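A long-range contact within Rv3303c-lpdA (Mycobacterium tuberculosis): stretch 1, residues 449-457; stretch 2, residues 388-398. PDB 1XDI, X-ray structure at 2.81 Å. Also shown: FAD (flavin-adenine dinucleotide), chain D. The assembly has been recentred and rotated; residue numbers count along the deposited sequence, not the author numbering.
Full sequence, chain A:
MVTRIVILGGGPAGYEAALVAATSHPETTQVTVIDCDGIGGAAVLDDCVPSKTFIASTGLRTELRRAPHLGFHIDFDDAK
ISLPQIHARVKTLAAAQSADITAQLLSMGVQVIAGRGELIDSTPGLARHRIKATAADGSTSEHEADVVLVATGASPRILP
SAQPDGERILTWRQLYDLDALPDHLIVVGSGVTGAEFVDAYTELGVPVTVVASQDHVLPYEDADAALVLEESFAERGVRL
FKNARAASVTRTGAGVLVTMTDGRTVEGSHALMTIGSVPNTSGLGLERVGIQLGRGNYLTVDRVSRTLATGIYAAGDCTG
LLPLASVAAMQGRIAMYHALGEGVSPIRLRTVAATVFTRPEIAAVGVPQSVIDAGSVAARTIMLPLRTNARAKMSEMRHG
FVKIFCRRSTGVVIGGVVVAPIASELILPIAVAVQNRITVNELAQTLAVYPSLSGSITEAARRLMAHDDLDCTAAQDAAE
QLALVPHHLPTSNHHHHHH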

# COMPACT_ATOMS: atom_id res chain seq x y z
N VAL A 449 -10.53 -19.61 3.11
CA VAL A 449 -11.14 -20.93 2.81
C VAL A 449 -12.33 -21.30 3.68
O VAL A 449 -12.37 -20.91 4.84
CB VAL A 449 -10.09 -22.04 3.03
CG1 VAL A 449 -10.72 -23.38 3.12
CG2 VAL A 449 -9.07 -22.01 1.91
N TYR A 450 -13.31 -22.05 3.15
CA TYR A 450 -14.42 -22.50 4.02
C TYR A 450 -14.48 -24.01 3.93
O TYR A 450 -14.40 -24.56 2.86
CB TYR A 450 -15.76 -21.91 3.58
CG TYR A 450 -16.95 -22.31 4.47
CD1 TYR A 450 -17.55 -23.55 4.34
CD2 TYR A 450 -17.52 -21.41 5.37
CE1 TYR A 450 -18.67 -23.88 5.09
CE2 TYR A 450 -18.65 -21.73 6.11
CZ TYR A 450 -19.21 -22.97 5.97
OH TYR A 450 -20.28 -23.34 6.70
N PRO A 451 -14.61 -24.68 5.08
CA PRO A 451 -14.65 -24.09 6.42
C PRO A 451 -13.26 -24.14 7.12
O PRO A 451 -12.53 -25.15 7.06
CB PRO A 451 -15.66 -25.00 7.13
CG PRO A 451 -15.16 -26.27 6.71
CD PRO A 451 -15.22 -26.01 5.18
N SER A 452 -12.91 -23.06 7.79
CA SER A 452 -11.64 -23.02 8.50
C SER A 452 -11.80 -21.99 9.62
O SER A 452 -12.74 -21.19 9.57
CB SER A 452 -10.50 -22.60 7.55
OG SER A 452 -10.71 -21.28 7.06
N LEU A 453 -10.91 -22.00 10.61
CA LEU A 453 -11.04 -21.01 11.65
C LEU A 453 -10.50 -19.69 11.07
O LEU A 453 -10.89 -18.61 11.51
CB LEU A 453 -10.24 -21.43 12.88
CG LEU A 453 -10.46 -22.89 13.32
CD1 LEU A 453 -9.42 -23.30 14.36
CD2 LEU A 453 -11.82 -23.03 13.86
N SER A 454 -9.65 -19.74 10.07
CA SER A 454 -9.17 -18.48 9.55
C SER A 454 -10.29 -17.68 8.85
O SER A 454 -10.11 -16.51 8.55
CB SER A 454 -8.03 -18.68 8.58
OG SER A 454 -8.55 -18.91 7.29
N GLY A 455 -11.43 -18.29 8.58
CA GLY A 455 -12.50 -17.56 7.92
C GLY A 455 -13.13 -16.57 8.87
O GLY A 455 -13.78 -15.56 8.47
N SER A 456 -12.97 -16.89 10.16
CA SER A 456 -13.49 -16.08 11.28
C SER A 456 -12.66 -14.80 11.37
O SER A 456 -13.18 -13.76 11.77
CB SER A 456 -13.36 -16.88 12.58
OG SER A 456 -14.59 -17.37 12.98
N ILE A 457 -11.36 -14.90 11.03
CA ILE A 457 -10.46 -13.77 11.03
C ILE A 457 -10.95 -12.79 9.93
O ILE A 457 -10.98 -11.56 10.14
CB ILE A 457 -9.01 -14.20 10.74
CG1 ILE A 457 -8.40 -14.84 11.97
CG2 ILE A 457 -8.13 -13.00 10.35
CD1 ILE A 457 -7.08 -15.51 11.63
PA FAD D . -26.51 -23.69 -1.24
O1A FAD D . -26.39 -24.95 -2.05
O2A FAD D . -25.74 -23.62 0.01
O5B FAD D . -28.01 -23.52 -0.84
C5B FAD D . -29.03 -22.80 -1.49
C4B FAD D . -30.23 -23.07 -0.63
O4B FAD D . -31.41 -22.37 -1.02
C3B FAD D . -30.71 -24.55 -0.48
O3B FAD D . -30.04 -25.16 0.61
C2B FAD D . -32.17 -24.48 -0.33
O2B FAD D . -32.73 -24.56 0.99
C1B FAD D . -32.56 -23.16 -0.92
N9A FAD D . -33.36 -23.04 -2.10
C8A FAD D . -33.30 -23.58 -3.39
N7A FAD D . -34.27 -23.17 -4.17
C5A FAD D . -35.04 -22.30 -3.37
C6A FAD D . -36.22 -21.49 -3.55
N6A FAD D . -36.89 -21.40 -4.70
N1A FAD D . -36.69 -20.75 -2.48
C2A FAD D . -36.07 -20.76 -1.27
N3A FAD D . -34.91 -21.50 -1.00
C4A FAD D . -34.50 -22.25 -2.19
N1 FAD D . -17.13 -25.33 -0.86
C2 FAD D . -16.13 -24.79 -0.11
O2 FAD D . -15.86 -23.59 -0.15
N3 FAD D . -15.40 -25.61 0.71
C4 FAD D . -15.59 -27.00 0.86
O4 FAD D . -14.85 -27.64 1.64
C4X FAD D . -16.60 -27.53 0.12
N5 FAD D . -16.83 -28.95 0.26
C5X FAD D . -17.90 -29.50 -0.52
C6 FAD D . -18.21 -30.88 -0.45
C7 FAD D . -19.28 -31.48 -1.20
C7M FAD D . -19.57 -32.97 -1.09
C8 FAD D . -20.04 -30.65 -2.04
C8M FAD D . -21.20 -31.16 -2.86
C9 FAD D . -19.77 -29.29 -2.15
C9A FAD D . -18.74 -28.68 -1.43
N10 FAD D . -18.38 -27.23 -1.49
C10 FAD D . -17.37 -26.69 -0.74
C1' FAD D . -19.18 -26.39 -2.35
C2' FAD D . -20.13 -25.52 -1.64
O2' FAD D . -20.96 -26.44 -0.87
C3' FAD D . -21.02 -24.68 -2.49
O3' FAD D . -20.21 -23.76 -3.17
C4' FAD D . -21.98 -23.75 -1.75
O4' FAD D . -22.85 -24.68 -1.02
C5' FAD D . -22.95 -23.02 -2.55
O5' FAD D . -23.67 -22.18 -1.69
P FAD D . -24.94 -21.41 -2.12
O1P FAD D . -25.28 -20.56 -0.99
O2P FAD D . -24.76 -20.77 -3.45
O3P FAD D . -25.97 -22.58 -2.27
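Stretch 2 388-398: TNARAKMSEMR

Stretch 2 approaches stretch 1 as a short helix, A390 to M394, with T388 and N389 before it and a turn after it. Stretch 1 meets it mainly with the loop P451 to L453, and with S456 from the helix that follows. The A390 to M394 helix runs across the P451 to L453 segment rather than along it. The nearest CA pair is S452 and R391, 5.2 Å apart. The two stretches together bury 411 Å².

T388 leads in at helix-like phi/psi of -82/-11 but makes no contact. N389 is extended, at -76/126, and holds the N-cap position. Its CA-to-CB bond points toward stretch 1, with chi1 t. The two ends of its amide do different work. N389 ND2 donates to S452 O at 3.1 Å and to S456 OG at 3.0 Å, both close to straight. N389 ND2 also lies 3.5 Å from L453 CA. N389 OD1 turns to its own helix and caps it, accepting weak bonds from R391 N at 3.0 Å and A392 N at 3.4 Å. One side chain thus caps the helix and ties it to stretch 1.

From A390 the backbone is helical, with K393 N bonded to N389 O at 3.1 Å and M394 N to A390 O at 3.0 Å. A390 points toward stretch 1. A390 CB is 4.4 Å from P451 CB and 4.3 Å from Y450 OH. The peptide bond before P451 is cis. Just before it, Y450 O accepts from FAD N3 at 2.6 Å, so this loop touches the flavin as well as stretch 2.

R391 also points toward stretch 1. R391 CB packs 3.7 Å from S452 C, and R391 CG lies 3.4 Å from L453 CD2. The R391 side chain then folds through chi2 p and chi3 p. R391 NE makes a weak hydrogen bond to P451 O at 3.5 Å, which lies near the plane of the guanidinium, at its edge. A water bridges the same two atoms: it accepts a weak bond from R391 NE at 2.7 Å and donates to P451 O at 3.1 Å.

A392 points sideways. L453 reaches it with the end of its side chain: L453 CD2 is 3.7 Å from A392 CB and only 3.2 Å from A392 N. K393 also points sideways and makes no contact with stretch 1. M394 points toward it, and M394 CE rests 4.1 Å from P451 CG. P451 therefore meets both A390 and M394, one helical turn apart.

S395 is the first residue to leave helical phi/psi. E396 follows at positive phi, 41/55, and is out of reach. The chain bends back, and M397 N bonds to A392 O at 3.1 Å. M397 points toward stretch 1 again, and M397 CE closes to 3.3 Å from L453 CD1, a tight apolar contact. L453 thus spans from N389 to M397. R398 ends the stretch out of reach.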

# COMPACT_ATOMS: atom_id res chain seq x y z
N THR A 388 -19.12 -20.58 16.99
CA THR A 388 -20.12 -20.53 15.95
C THR A 388 -19.54 -20.91 14.60
O THR A 388 -20.26 -21.14 13.63
CB THR A 388 -20.79 -19.14 15.90
OG1 THR A 388 -19.84 -18.12 15.52
CG2 THR A 388 -21.35 -18.86 17.25
N ASN A 389 -18.22 -21.00 14.56
CA ASN A 389 -17.46 -21.38 13.37
C ASN A 389 -17.59 -22.92 13.16
O ASN A 389 -17.31 -23.69 14.08
CB ASN A 389 -16.00 -20.95 13.60
CG ASN A 389 -15.10 -21.20 12.39
OD1 ASN A 389 -14.96 -22.34 11.96
ND2 ASN A 389 -14.47 -20.15 11.86
N ALA A 390 -18.02 -23.39 11.99
CA ALA A 390 -18.17 -24.85 11.77
C ALA A 390 -16.88 -25.67 12.03
O ALA A 390 -16.90 -26.73 12.65
CB ALA A 390 -18.70 -25.12 10.34
N ARG A 391 -15.75 -25.16 11.55
CA ARG A 391 -14.47 -25.83 11.76
C ARG A 391 -14.30 -26.03 13.26
O ARG A 391 -14.05 -27.16 13.70
CB ARG A 391 -13.32 -25.00 11.17
CG ARG A 391 -11.88 -25.48 11.49
CD ARG A 391 -11.66 -26.96 11.17
NE ARG A 391 -11.74 -27.23 9.75
CZ ARG A 391 -11.96 -28.44 9.26
NH1 ARG A 391 -12.12 -29.46 10.09
NH2 ARG A 391 -11.96 -28.63 7.96
N ALA A 392 -14.42 -24.97 14.05
CA ALA A 392 -14.29 -25.12 15.52
C ALA A 392 -15.24 -26.24 16.05
O ALA A 392 -14.85 -27.08 16.85
CB ALA A 392 -14.60 -23.81 16.21
N LYS A 393 -16.48 -26.26 15.58
CA LYS A 393 -17.46 -27.25 16.02
C LYS A 393 -16.89 -28.64 15.76
O LYS A 393 -17.03 -29.54 16.55
CB LYS A 393 -18.73 -26.98 15.24
CG LYS A 393 -19.99 -27.29 15.92
CD LYS A 393 -21.09 -26.37 15.42
CE LYS A 393 -20.83 -24.97 15.88
NZ LYS A 393 -22.03 -24.06 15.66
N MET A 394 -16.20 -28.80 14.65
CA MET A 394 -15.54 -30.04 14.28
C MET A 394 -14.39 -30.40 15.23
O MET A 394 -14.24 -31.57 15.63
CB MET A 394 -14.99 -29.90 12.88
CG MET A 394 -16.06 -29.77 11.87
SD MET A 394 -15.47 -29.37 10.25
CE MET A 394 -17.00 -28.55 9.55
N SER A 395 -13.54 -29.42 15.56
CA SER A 395 -12.43 -29.69 16.52
C SER A 395 -12.88 -29.52 18.00
O SER A 395 -12.08 -29.31 18.92
CB SER A 395 -11.25 -28.76 16.26
OG SER A 395 -11.04 -28.53 14.87
N GLU A 396 -14.20 -29.60 18.19
CA GLU A 396 -14.83 -29.50 19.48
C GLU A 396 -14.25 -28.45 20.40
O GLU A 396 -13.88 -28.76 21.53
CB GLU A 396 -14.84 -30.87 20.16
CG GLU A 396 -15.56 -31.91 19.34
CD GLU A 396 -16.26 -32.89 20.19
OE1 GLU A 396 -17.49 -32.76 20.39
OE2 GLU A 396 -15.58 -33.80 20.68
N MET A 397 -14.20 -27.22 19.88
CA MET A 397 -13.71 -26.03 20.57
C MET A 397 -14.92 -25.29 21.04
O MET A 397 -15.81 -24.98 20.24
CB MET A 397 -12.97 -25.09 19.64
CG MET A 397 -11.79 -25.65 18.92
SD MET A 397 -11.17 -24.46 17.75
CE MET A 397 -10.65 -25.53 16.48
N ARG A 398 -14.94 -24.98 22.33
CA ARG A 398 -16.05 -24.26 22.89
C ARG A 398 -15.67 -22.92 23.55
O ARG A 398 -16.52 -22.12 23.89
CB ARG A 398 -16.75 -25.16 23.87
CG ARG A 398 -17.32 -26.33 23.16
CD ARG A 398 -18.09 -27.20 24.12
NE ARG A 398 -19.01 -26.40 24.91
CZ ARG A 398 -19.98 -25.66 24.40
NH1 ARG A 398 -20.17 -25.61 23.08
NH2 ARG A 398 -20.74 -24.93 25.22
O HOH W 1 -9.84 -25.78 8.53